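Local coordinates for protein Old Yellow Enzyme (Pichia, PDB 6AGZ) that probably reduces the carbon-carbon double bond of enone compounds by way of a flavin mononucleotide cofactor bound in its TIM barrel, at residues 240-244 and 300-305; 198-202 and 248-254; 130-134 and 193-197; 93-97 and 178-182. One frame throughout, in Å; residues are numbered along the deposited sequence.

Overall arrangement
From the N terminus, helix 87-102 opens contact 4 and strand 130-132 opens contact 3. Contact 4 closes first, at residues 178-182, and contact 3 follows at helix 193-198, so their loops cross. Contact 2 opens at the end of that helix, and contact 1 opens at 240-244 before contact 2 closes at 248-254; contact 1 closes last, at 300-305, giving a second crossing pair. Contact 4 joins two outer TIM-barrel helices. Contact 3 ties strand 130-132 to helix 193-198, contact 2 the loop after that helix to the loop after strand 236-240, and contact 1 that same loop to helix 303-308. Contact 2 touches contacts 1 and 3; contact 4 lies across the chain's centre from 1 and 2.

Contact 1 of 4, residues 240-244 and 300-305; sequences LSPYA and EDNSWM
Pro242 meets the methyl end of Met305 with its CG where the loop after TIM-barrel strand 236-240 packs on the start of helix 303-308. Pro242 CG lies 3.7 Å from Met305 CE, a methyl brought there by the bend of the methionine chain at chi3 (76°). Trp304 adds the far rim of its indole, with CH2 4.2 Å from the same Pro242 CG, and Phe262 of helix 258-274 also packs on the proline.

Next in the type I turn from Ser241 to Ala244 comes Tyr243, which carries most of the contact. Glu300 covers one face of its ring: CB sits over the centre, 3.8 Å from the centroid, in a CH-pi contact, while the carboxylate stacks over the CB side of the ring with the planes 19° apart. Asn302 OD1 approaches the edge in the ring plane, 3.4 Å from Tyr243 CE2; this buried oxygen has no hydrogen-bond partner, although Asn302 ND2 is bound by Glu286. At the tip, Tyr243 OH accepts a 3.0 Å bond from Trp304 NE1 (154°) and is hydrogen-bonded to Gln307 of the second subunit. A phenylalanine in place of Tyr243 would probably leave both of these groups without their shared partner at the subunit interface. The helix start is secured by its own capping bond, 2.8 Å from Ser303 N to Asp301 OD1.

Contact 2 of 4, residues 198-202 and 248-254; sequences IQTTA and GSGGVDA
Gln199 OE1 takes a 3.1 Å hydrogen bond from Gly250 N and is also within hydrogen-bonding distance of water 2, which lies near Gly251 O as well. The contact joins two loops of the TIM barrel: one leaves helix 193-198 at Gln199, and the other leads from strand 236-240 toward helix 258-274. The bond from Gly250 N is fairly straight (156°), yet the donor stands well above the carbonyl plane of the glutamine, 67° out of it. Gln199 reaches this place by bending at chi2 (-70°), which lays its amide against Ser249, with Gln199 CD 3.8 Å from Ser249 CB.

Asp195 of the preceding helix braces both partners, one carboxylate oxygen bonding Gln199 NE2 and the other Ser249 OG, and so acts as a second shell that fixes the rotation of the amide. Further along, the hydroxyl of Thr201 donates a bond of 2.8 Å from OG1 to Gly248 O, tilted slightly from the carbonyl plane. The methyl of Thr201, CG2, meanwhile rests 3.8 Å from Gly250 CA. Gly250 has no room for a side chain: a CB would clash with Ala254 CB of its own loop and press on Thr201 CG2. Thr200 meets the end of the second loop, its OG1 held by a weak bond from Glu255 N and lying 3.6 Å from Ala254 CB.

Contact 3 of 4, residues 130-134 and 193-197; sequences FLAPS and LLDQF
Gln196 crosses Pro133 at about a right angle where the short helix 193-198, which follows strand 183-187 of the TIM barrel, packs on the end of strand 130-132. That strand belongs to a small two-stranded parallel sheet inserted between barrel strands 106-112 and 183-187. The short strand and helix segments run 9.5 Å apart at an angle of 41°.

Followed outward, the glutamine first sets CB against the proline ring, 3.6 Å from Pro133 CG. Its chain then continues extended, carrying the amide across the ring, where OE1 lies 3.5 Å from Pro133 CD and 3.9 Å from Ala132 CB. Both ends of this buried amide are satisfied: OE1 accepts from Arg116 N, while NE2 donates to Gly191 O and Leu114 O. These bonds hold the amide in a fixed rotation, with CB and OE1 both against the proline.

One turn of the helix supplies the rest of the surface. Phe197 offers a ring face, with Pro133 CB 3.6 Å from its centroid and only 5° off the normal, a CH-pi contact centred on the ring. Leu193 has CG anti to the backbone N (chi1 -176°), which brings its CD1 to 4.2 Å from Pro133 CD. Between these residues, Pro133 CG reaches the helix backbone itself, 3.5 Å from Gln196 O.

Contact 4 of 4, residues 93-97 and 178-182; sequences WKKIV and KAGFD
Two outer helices of the TIM barrel, 87-102 and 158-179, come together here, with Val97 of the first lodged against Phe181 just past the end of the second. Gly180 breaks helical geometry with a positive phi that favours glycine, and the chain turns inward toward barrel strand 183-187. Phe181 is carried with it beneath helix 87-102, among Thr66, Ile107 and Met109 of the barrel strands.

Val97 CG2 stands over one face of the Phe181 ring, 3.4 Å from the centroid and 10° off the normal, a close CH-pi contact. Its other methyl, CG1, is anti to the backbone N (chi1 175°) and turns to the backbone at the helix end, 3.5 Å from Gly180 O. Trp93 approaches the edge of the same phenyl ring: its CE3 is 3.7 Å from Phe181 CZ, and the two ring planes meet obliquely at 57°. With an alanine in place of Phe181, a gap is likely to open beneath Val97 CG2 and the six-membered ring of Trp93 to lose its neighbour at that edge.

The helix backbones themselves run close, with Lys94 CA 3.9 Å from Ala179 CA. Lys94 NZ makes a salt bridge with Glu98 of its own helix; before the bend at chi4, the aliphatic part of the lysine runs past the end of the second helix, with Lys94 CE 3.5 Å from Lys178 O.

Contact 1 of 4, residues 240-244 and 300-305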
loop_
_atom_site.group_PDB
_atom_site.type_symbol
_atom_site.label_atom_id
_atom_site.label_comp_id
_atom_site.label_asym_id
_atom_site.label_seq_id
_atom_site.Cartn_x
_atom_site.Cartn_y
_atom_site.Cartn_z
ATOM N N LEU A 240 3.083 -10.157 10.491
ATOM C CA LEU A 240 2.836 -8.723 10.504
ATOM C C LEU A 240 1.357 -8.463 10.755
ATOM O O LEU A 240 0.495 -9.247 10.349
ATOM C CB LEU A 240 3.263 -8.070 9.180
ATOM C CG LEU A 240 4.712 -8.292 8.740
ATOM C CD1 LEU A 240 4.887 -7.944 7.269
ATOM C CD2 LEU A 240 5.666 -7.479 9.600
ATOM N N SER A 241 1.071 -7.351 11.430
ATOM C CA SER A 241 -0.301 -6.943 11.740
ATOM C C SER A 241 -0.441 -5.452 11.476
ATOM O O SER A 241 -0.489 -4.638 12.406
ATOM C CB SER A 241 -0.664 -7.280 13.188
ATOM O OG SER A 241 0.140 -6.546 14.096
ATOM N N PRO A 242 -0.517 -5.054 10.202
ATOM C CA PRO A 242 -0.507 -3.616 9.880
ATOM C C PRO A 242 -1.664 -2.834 10.481
ATOM O O PRO A 242 -1.483 -1.662 10.835
ATOM C CB PRO A 242 -0.563 -3.605 8.345
ATOM C CG PRO A 242 -0.071 -4.956 7.930
ATOM C CD PRO A 242 -0.545 -5.893 8.994
ATOM N N TYR A 243 -2.845 -3.438 10.610
ATOM C CA TYR A 243 -4.021 -2.724 11.088
ATOM C C TYR A 243 -4.203 -2.784 12.599
ATOM O O TYR A 243 -5.035 -2.043 13.133
ATOM C CB TYR A 243 -5.286 -3.273 10.417
ATOM C CG TYR A 243 -5.367 -3.009 8.933
ATOM C CD1 TYR A 243 -5.537 -1.721 8.445
ATOM C CD2 TYR A 243 -5.286 -4.051 8.018
ATOM C CE1 TYR A 243 -5.617 -1.476 7.088
ATOM C CE2 TYR A 243 -5.365 -3.816 6.660
ATOM C CZ TYR A 243 -5.530 -2.526 6.199
ATOM O OH TYR A 243 -5.610 -2.285 4.848
ATOM N N ALA A 244 -3.458 -3.638 13.295
ATOM C CA ALA A 244 -3.667 -3.820 14.723
ATOM C C ALA A 244 -3.290 -2.564 15.501
ATOM O O ALA A 244 -2.348 -1.847 15.154
ATOM C CB ALA A 244 -2.858 -5.012 15.234
ATOM N N GLU A 300 -10.594 -1.448 5.819
ATOM C CA GLU A 300 -9.422 -2.299 5.997
ATOM C C GLU A 300 -9.561 -3.596 5.204
ATOM O O GLU A 300 -10.591 -4.268 5.273
ATOM C CB GLU A 300 -9.203 -2.608 7.479
ATOM C CG GLU A 300 -9.015 -1.373 8.349
ATOM C CD GLU A 300 -8.724 -1.720 9.796
ATOM O OE1 GLU A 300 -8.816 -2.913 10.155
ATOM O OE2 GLU A 300 -8.399 -0.798 10.575
ATOM N N ASP A 301 -8.516 -3.940 4.455
ATOM C CA ASP A 301 -8.513 -5.149 3.642
ATOM C C ASP A 301 -7.073 -5.477 3.274
ATOM O O ASP A 301 -6.306 -4.583 2.909
ATOM C CB ASP A 301 -9.365 -4.974 2.380
ATOM C CG ASP A 301 -9.620 -6.284 1.664
ATOM O OD1 ASP A 301 -8.694 -6.790 0.998
ATOM O OD2 ASP A 301 -10.749 -6.808 1.763
ATOM N N ASN A 302 -6.718 -6.758 3.359
ATOM C CA ASN A 302 -5.343 -7.206 3.167
ATOM C C ASN A 302 -4.986 -7.461 1.706
ATOM O O ASN A 302 -3.874 -7.927 1.433
ATOM C CB ASN A 302 -5.082 -8.478 3.979
ATOM C CG ASN A 302 -4.916 -8.204 5.460
ATOM O OD1 ASN A 302 -4.607 -7.083 5.864
ATOM N ND2 ASN A 302 -5.112 -9.232 6.278
ATOM N N SER A 303 -5.890 -7.159 0.769
ATOM C CA SER A 303 -5.644 -7.470 -0.638
ATOM C C SER A 303 -4.325 -6.881 -1.122
ATOM O O SER A 303 -3.543 -7.562 -1.798
ATOM C CB SER A 303 -6.800 -6.958 -1.499
ATOM O OG SER A 303 -6.976 -5.562 -1.336
ATOM N N TRP A 304 -4.050 -5.623 -0.762
ATOM C CA TRP A 304 -2.820 -4.976 -1.206
ATOM C C TRP A 304 -1.592 -5.770 -0.781
ATOM O O TRP A 304 -0.621 -5.873 -1.539
ATOM C CB TRP A 304 -2.748 -3.548 -0.663
ATOM C CG TRP A 304 -2.813 -3.463 0.832
ATOM C CD1 TRP A 304 -3.938 -3.370 1.598
ATOM C CD2 TRP A 304 -1.706 -3.459 1.743
ATOM N NE1 TRP A 304 -3.602 -3.311 2.928
ATOM C CE2 TRP A 304 -2.238 -3.362 3.045
ATOM C CE3 TRP A 304 -0.319 -3.527 1.585
ATOM C CZ2 TRP A 304 -1.432 -3.332 4.182
ATOM C CZ3 TRP A 304 0.481 -3.498 2.715
ATOM C CH2 TRP A 304 -0.078 -3.401 3.996
ATOM N N MET A 305 -1.623 -6.348 0.424
ATOM C CA MET A 305 -0.513 -7.187 0.862
ATOM C C MET A 305 -0.255 -8.301 -0.143
ATOM O O MET A 305 0.881 -8.501 -0.593
ATOM C CB MET A 305 -0.803 -7.762 2.250
ATOM C CG MET A 305 -1.141 -6.708 3.292
ATOM S SD MET A 305 -1.286 -7.356 4.971
ATOM C CE MET A 305 0.440 -7.583 5.393
HETATM O O HOH W 1 -6.185 0.040 12.218
#

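Contact 2 of 4, residues 198-202 and 248-254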
loop_
_atom_site.group_PDB
_atom_site.type_symbol
_atom_site.label_atom_id
_atom_site.label_comp_id
_atom_site.label_asym_id
_atom_site.label_seq_id
_atom_site.Cartn_x
_atom_site.Cartn_y
_atom_site.Cartn_z
ATOM N N ILE A 198 8.691 -0.738 14.242
ATOM C CA ILE A 198 8.005 -0.373 13.005
ATOM C C ILE A 198 7.072 0.818 13.216
ATOM O O ILE A 198 6.923 1.663 12.324
ATOM C CB ILE A 198 7.247 -1.592 12.449
ATOM C CG1 ILE A 198 8.223 -2.719 12.105
ATOM C CG2 ILE A 198 6.432 -1.216 11.224
ATOM C CD1 ILE A 198 7.540 -4.010 11.711
ATOM N N GLN A 199 6.448 0.921 14.388
ATOM C CA GLN A 199 5.360 1.870 14.599
ATOM C C GLN A 199 5.885 3.268 14.906
ATOM O O GLN A 199 6.797 3.436 15.721
ATOM C CB GLN A 199 4.457 1.393 15.738
ATOM C CG GLN A 199 3.766 0.065 15.475
ATOM C CD GLN A 199 2.694 0.157 14.409
ATOM O OE1 GLN A 199 2.173 1.238 14.126
ATOM N NE2 GLN A 199 2.356 -0.979 13.810
ATOM N N THR A 200 5.292 4.276 14.255
ATOM C CA THR A 200 5.619 5.663 14.571
ATOM C C THR A 200 5.211 6.025 15.992
ATOM O O THR A 200 5.857 6.866 16.629
ATOM C CB THR A 200 4.940 6.610 13.580
ATOM O OG1 THR A 200 3.530 6.358 13.562
ATOM C CG2 THR A 200 5.504 6.421 12.179
ATOM N N THR A 201 4.143 5.407 16.505
ATOM C CA THR A 201 3.696 5.697 17.863
ATOM C C THR A 201 4.739 5.298 18.898
ATOM O O THR A 201 4.848 5.941 19.948
ATOM C CB THR A 201 2.376 4.978 18.149
ATOM O OG1 THR A 201 2.513 3.583 17.846
ATOM C CG2 THR A 201 1.253 5.569 17.311
ATOM N N ALA A 202 5.514 4.249 18.622
ATOM C CA ALA A 202 6.463 3.719 19.590
ATOM C C ALA A 202 7.909 4.099 19.303
ATOM O O ALA A 202 8.730 4.075 20.227
ATOM C CB ALA A 202 6.352 2.191 19.654
ATOM N N GLY A 248 -0.662 -0.030 21.935
ATOM C CA GLY A 248 -0.222 1.270 21.477
ATOM C C GLY A 248 0.203 1.357 20.027
ATOM O O GLY A 248 0.669 2.424 19.605
ATOM N N SER A 249 0.066 0.285 19.251
ATOM C CA SER A 249 0.387 0.356 17.833
ATOM C C SER A 249 -0.580 1.294 17.119
ATOM O O SER A 249 -1.740 1.445 17.513
ATOM C CB SER A 249 0.348 -1.034 17.200
ATOM O OG SER A 249 1.443 -1.820 17.639
ATOM N N GLY A 250 -0.090 1.930 16.052
ATOM C CA GLY A 250 -0.835 3.022 15.451
ATOM C C GLY A 250 -1.946 2.596 14.516
ATOM O O GLY A 250 -2.958 3.295 14.407
ATOM N N GLY A 251 -1.796 1.450 13.856
ATOM C CA GLY A 251 -2.777 1.049 12.860
ATOM C C GLY A 251 -2.939 2.109 11.790
ATOM O O GLY A 251 -1.983 2.792 11.407
ATOM N N VAL A 252 -4.172 2.261 11.299
ATOM C CA VAL A 252 -4.464 3.278 10.295
ATOM C C VAL A 252 -4.331 4.695 10.829
ATOM O O VAL A 252 -4.317 5.647 10.040
ATOM C CB VAL A 252 -5.882 3.084 9.719
ATOM C CG1 VAL A 252 -5.954 1.796 8.916
ATOM C CG2 VAL A 252 -6.910 3.079 10.838
ATOM N N ASP A 253 -4.246 4.863 12.148
ATOM C CA ASP A 253 -4.109 6.178 12.760
ATOM C C ASP A 253 -2.661 6.625 12.896
ATOM O O ASP A 253 -2.417 7.737 13.376
ATOM C CB ASP A 253 -4.779 6.192 14.136
ATOM C CG ASP A 253 -6.286 6.091 14.046
ATOM O OD1 ASP A 253 -6.868 5.264 14.777
ATOM O OD2 ASP A 253 -6.886 6.842 13.247
ATOM N N ALA A 254 -1.705 5.791 12.497
ATOM C CA ALA A 254 -0.306 6.187 12.544
ATOM C C ALA A 254 -0.068 7.430 11.693
ATOM O O ALA A 254 -0.782 7.698 10.723
ATOM C CB ALA A 254 0.582 5.038 12.067
HETATM O O HOH W 2 0.679 1.515 11.668
HETATM O O HOH W 3 -0.364 -1.201 13.317
#

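Contact 3 of 4, residues 130-134 and 193-197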
loop_
_atom_site.group_PDB
_atom_site.type_symbol
_atom_site.label_atom_id
_atom_site.label_comp_id
_atom_site.label_asym_id
_atom_site.label_seq_id
_atom_site.Cartn_x
_atom_site.Cartn_y
_atom_site.Cartn_z
ATOM N N PHE A 130 14.224 -3.160 31.071
ATOM C CA PHE A 130 12.941 -3.067 30.379
ATOM C C PHE A 130 13.158 -2.202 29.143
ATOM O O PHE A 130 13.292 -0.979 29.252
ATOM C CB PHE A 130 11.889 -2.482 31.320
ATOM C CG PHE A 130 10.488 -2.516 30.785
ATOM C CD1 PHE A 130 9.996 -3.641 30.143
ATOM C CD2 PHE A 130 9.649 -1.429 30.962
ATOM C CE1 PHE A 130 8.698 -3.666 29.666
ATOM C CE2 PHE A 130 8.354 -1.450 30.490
ATOM C CZ PHE A 130 7.876 -2.569 29.844
ATOM N N LEU A 131 13.202 -2.833 27.973
ATOM C CA LEU A 131 13.730 -2.207 26.770
ATOM C C LEU A 131 12.639 -1.953 25.736
ATOM O O LEU A 131 11.595 -2.611 25.715
ATOM C CB LEU A 131 14.836 -3.074 26.159
ATOM C CG LEU A 131 15.978 -3.418 27.118
ATOM C CD1 LEU A 131 17.028 -4.278 26.434
ATOM C CD2 LEU A 131 16.600 -2.151 27.689
ATOM N N ALA A 132 12.915 -0.991 24.863
ATOM C CA ALA A 132 12.003 -0.557 23.813
ATOM C C ALA A 132 12.793 0.311 22.833
ATOM O O ALA A 132 13.895 0.764 23.161
ATOM C CB ALA A 132 10.814 0.229 24.395
ATOM N N PRO A 133 12.262 0.542 21.625
ATOM C CA PRO A 133 12.945 1.479 20.716
ATOM C C PRO A 133 13.085 2.873 21.300
ATOM O O PRO A 133 14.151 3.490 21.179
ATOM C CB PRO A 133 12.054 1.468 19.462
ATOM C CG PRO A 133 10.739 0.930 19.924
ATOM C CD PRO A 133 11.079 -0.064 20.991
ATOM N N SER A 134 12.037 3.384 21.939
ATOM C CA SER A 134 12.080 4.665 22.623
ATOM C C SER A 134 11.515 4.499 24.026
ATOM O O SER A 134 10.740 3.580 24.301
ATOM C CB SER A 134 11.302 5.743 21.857
ATOM O OG SER A 134 11.849 5.942 20.565
ATOM N N LEU A 193 8.262 -6.060 20.333
ATOM C CA LEU A 193 9.460 -5.244 20.118
ATOM C C LEU A 193 9.621 -4.808 18.664
ATOM O O LEU A 193 9.766 -3.614 18.373
ATOM C CB LEU A 193 10.707 -6.003 20.575
ATOM C CG LEU A 193 11.974 -5.147 20.451
ATOM C CD1 LEU A 193 12.041 -4.109 21.565
ATOM C CD2 LEU A 193 13.236 -5.993 20.420
ATOM N N LEU A 194 9.614 -5.766 17.736
ATOM C CA LEU A 194 9.855 -5.424 16.337
ATOM C C LEU A 194 8.764 -4.509 15.799
ATOM O O LEU A 194 9.050 -3.536 15.087
ATOM C CB LEU A 194 9.960 -6.694 15.498
ATOM C CG LEU A 194 10.896 -7.773 16.044
ATOM C CD1 LEU A 194 11.167 -8.780 14.965
ATOM C CD2 LEU A 194 12.201 -7.189 16.556
ATOM N N ASP A 195 7.505 -4.799 16.137
ATOM C CA ASP A 195 6.421 -3.894 15.778
ATOM C C ASP A 195 6.649 -2.513 16.380
ATOM O O ASP A 195 6.425 -1.495 15.717
ATOM C CB ASP A 195 5.081 -4.473 16.233
ATOM C CG ASP A 195 3.902 -3.836 15.526
ATOM O OD1 ASP A 195 4.041 -3.487 14.336
ATOM O OD2 ASP A 195 2.835 -3.685 16.160
ATOM N N GLN A 196 7.108 -2.462 17.636
ATOM C CA GLN A 196 7.430 -1.181 18.260
ATOM C C GLN A 196 8.453 -0.409 17.438
ATOM O O GLN A 196 8.356 0.817 17.306
ATOM C CB GLN A 196 7.945 -1.398 19.682
ATOM C CG GLN A 196 6.944 -2.039 20.622
ATOM C CD GLN A 196 7.602 -2.639 21.848
ATOM O OE1 GLN A 196 8.667 -2.194 22.277
ATOM N NE2 GLN A 196 6.973 -3.663 22.415
ATOM N N PHE A 197 9.447 -1.105 16.880
ATOM C CA PHE A 197 10.381 -0.431 15.985
ATOM C C PHE A 197 9.703 0.007 14.694
ATOM O O PHE A 197 10.086 1.027 14.110
ATOM C CB PHE A 197 11.578 -1.333 15.683
ATOM C CG PHE A 197 12.698 -1.198 16.672
ATOM C CD1 PHE A 197 12.681 -1.913 17.859
ATOM C CD2 PHE A 197 13.761 -0.347 16.423
ATOM C CE1 PHE A 197 13.709 -1.784 18.776
ATOM C CE2 PHE A 197 14.791 -0.213 17.335
ATOM C CZ PHE A 197 14.764 -0.933 18.515
#

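Contact 4 of 4, residues 93-97 and 178-182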
loop_
_atom_site.group_PDB
_atom_site.type_symbol
_atom_site.label_atom_id
_atom_site.label_comp_id
_atom_site.label_asym_id
_atom_site.label_seq_id
_atom_site.Cartn_x
_atom_site.Cartn_y
_atom_site.Cartn_z
ATOM N N TRP A 93 11.805 -28.860 23.683
ATOM C CA TRP A 93 11.230 -28.512 22.386
ATOM C C TRP A 93 11.600 -29.540 21.326
ATOM O O TRP A 93 10.790 -29.852 20.445
ATOM C CB TRP A 93 11.678 -27.114 21.960
ATOM C CG TRP A 93 10.853 -26.013 22.551
ATOM C CD1 TRP A 93 11.290 -25.007 23.362
ATOM C CD2 TRP A 93 9.444 -25.811 22.385
ATOM N NE1 TRP A 93 10.241 -24.187 23.706
ATOM C CE2 TRP A 93 9.097 -24.660 23.120
ATOM C CE3 TRP A 93 8.441 -26.490 21.683
ATOM C CZ2 TRP A 93 7.792 -24.173 23.173
ATOM C CZ3 TRP A 93 7.147 -26.006 21.738
ATOM C CH2 TRP A 93 6.834 -24.858 22.477
ATOM N N LYS A 94 12.819 -30.081 21.396
ATOM C CA LYS A 94 13.223 -31.122 20.457
ATOM C C LYS A 94 12.322 -32.344 20.571
ATOM O O LYS A 94 11.934 -32.936 19.557
ATOM C CB LYS A 94 14.682 -31.508 20.696
ATOM C CG LYS A 94 15.228 -32.530 19.707
ATOM C CD LYS A 94 16.661 -32.914 20.045
ATOM C CE LYS A 94 17.318 -33.689 18.911
ATOM N NZ LYS A 94 16.655 -34.996 18.650
ATOM N N LYS A 95 11.973 -32.734 21.800
ATOM C CA LYS A 95 11.077 -33.873 21.974
ATOM C C LYS A 95 9.684 -33.568 21.433
ATOM O O LYS A 95 9.053 -34.431 20.803
ATOM C CB LYS A 95 11.021 -34.273 23.447
ATOM C CG LYS A 95 12.347 -34.805 23.968
ATOM C CD LYS A 95 12.321 -35.044 25.466
ATOM C CE LYS A 95 13.600 -35.724 25.923
ATOM N NZ LYS A 95 13.511 -36.187 27.334
ATOM N N ILE A 96 9.192 -32.344 21.653
ATOM C CA ILE A 96 7.900 -31.964 21.082
ATOM C C ILE A 96 7.936 -32.062 19.560
ATOM O O ILE A 96 7.006 -32.589 18.933
ATOM C CB ILE A 96 7.492 -30.554 21.551
ATOM C CG1 ILE A 96 7.202 -30.551 23.052
ATOM C CG2 ILE A 96 6.277 -30.063 20.774
ATOM C CD1 ILE A 96 6.670 -29.230 23.567
ATOM N N VAL A 97 9.015 -31.572 18.944
ATOM C CA VAL A 97 9.143 -31.629 17.490
ATOM C C VAL A 97 9.168 -33.073 17.009
ATOM O O VAL A 97 8.512 -33.427 16.022
ATOM C CB VAL A 97 10.400 -30.868 17.033
ATOM C CG1 VAL A 97 10.606 -31.032 15.538
ATOM C CG2 VAL A 97 10.287 -29.407 17.388
ATOM N N LYS A 178 19.057 -27.655 16.171
ATOM C CA LYS A 178 19.095 -28.517 17.347
ATOM C C LYS A 178 17.743 -29.170 17.625
ATOM O O LYS A 178 17.669 -30.392 17.794
ATOM C CB LYS A 178 19.567 -27.722 18.569
ATOM C CG LYS A 178 21.010 -27.252 18.469
ATOM C CD LYS A 178 21.538 -26.765 19.810
ATOM C CE LYS A 178 23.005 -26.371 19.709
ATOM N NZ LYS A 178 23.581 -26.006 21.033
ATOM N N ALA A 179 16.670 -28.378 17.670
ATOM C CA ALA A 179 15.350 -28.923 17.961
ATOM C C ALA A 179 14.686 -29.551 16.743
ATOM O O ALA A 179 13.818 -30.414 16.905
ATOM C CB ALA A 179 14.443 -27.833 18.537
ATOM N N GLY A 180 15.073 -29.148 15.536
ATOM C CA GLY A 180 14.545 -29.760 14.333
ATOM C C GLY A 180 13.266 -29.166 13.789
ATOM O O GLY A 180 12.601 -29.821 12.976
ATOM N N PHE A 181 12.887 -27.962 14.214
ATOM C CA PHE A 181 11.706 -27.313 13.661
ATOM C C PHE A 181 11.846 -27.141 12.151
ATOM O O PHE A 181 12.950 -27.008 11.616
ATOM C CB PHE A 181 11.481 -25.946 14.314
ATOM C CG PHE A 181 10.973 -26.016 15.726
ATOM C CD1 PHE A 181 9.613 -26.106 15.982
ATOM C CD2 PHE A 181 11.849 -25.971 16.798
ATOM C CE1 PHE A 181 9.139 -26.161 17.279
ATOM C CE2 PHE A 181 11.380 -26.026 18.099
ATOM C CZ PHE A 181 10.024 -26.121 18.339
ATOM N N ASP A 182 10.704 -27.138 11.459
ATOM C CA ASP A 182 10.728 -26.981 10.009
ATOM C C ASP A 182 10.947 -25.528 9.608
ATOM O O ASP A 182 11.623 -25.254 8.610
ATOM C CB ASP A 182 9.432 -27.518 9.398
ATOM C CG ASP A 182 9.227 -28.994 9.674
ATOM O OD1 ASP A 182 9.874 -29.823 8.997
ATOM O OD2 ASP A 182 8.421 -29.330 10.566
#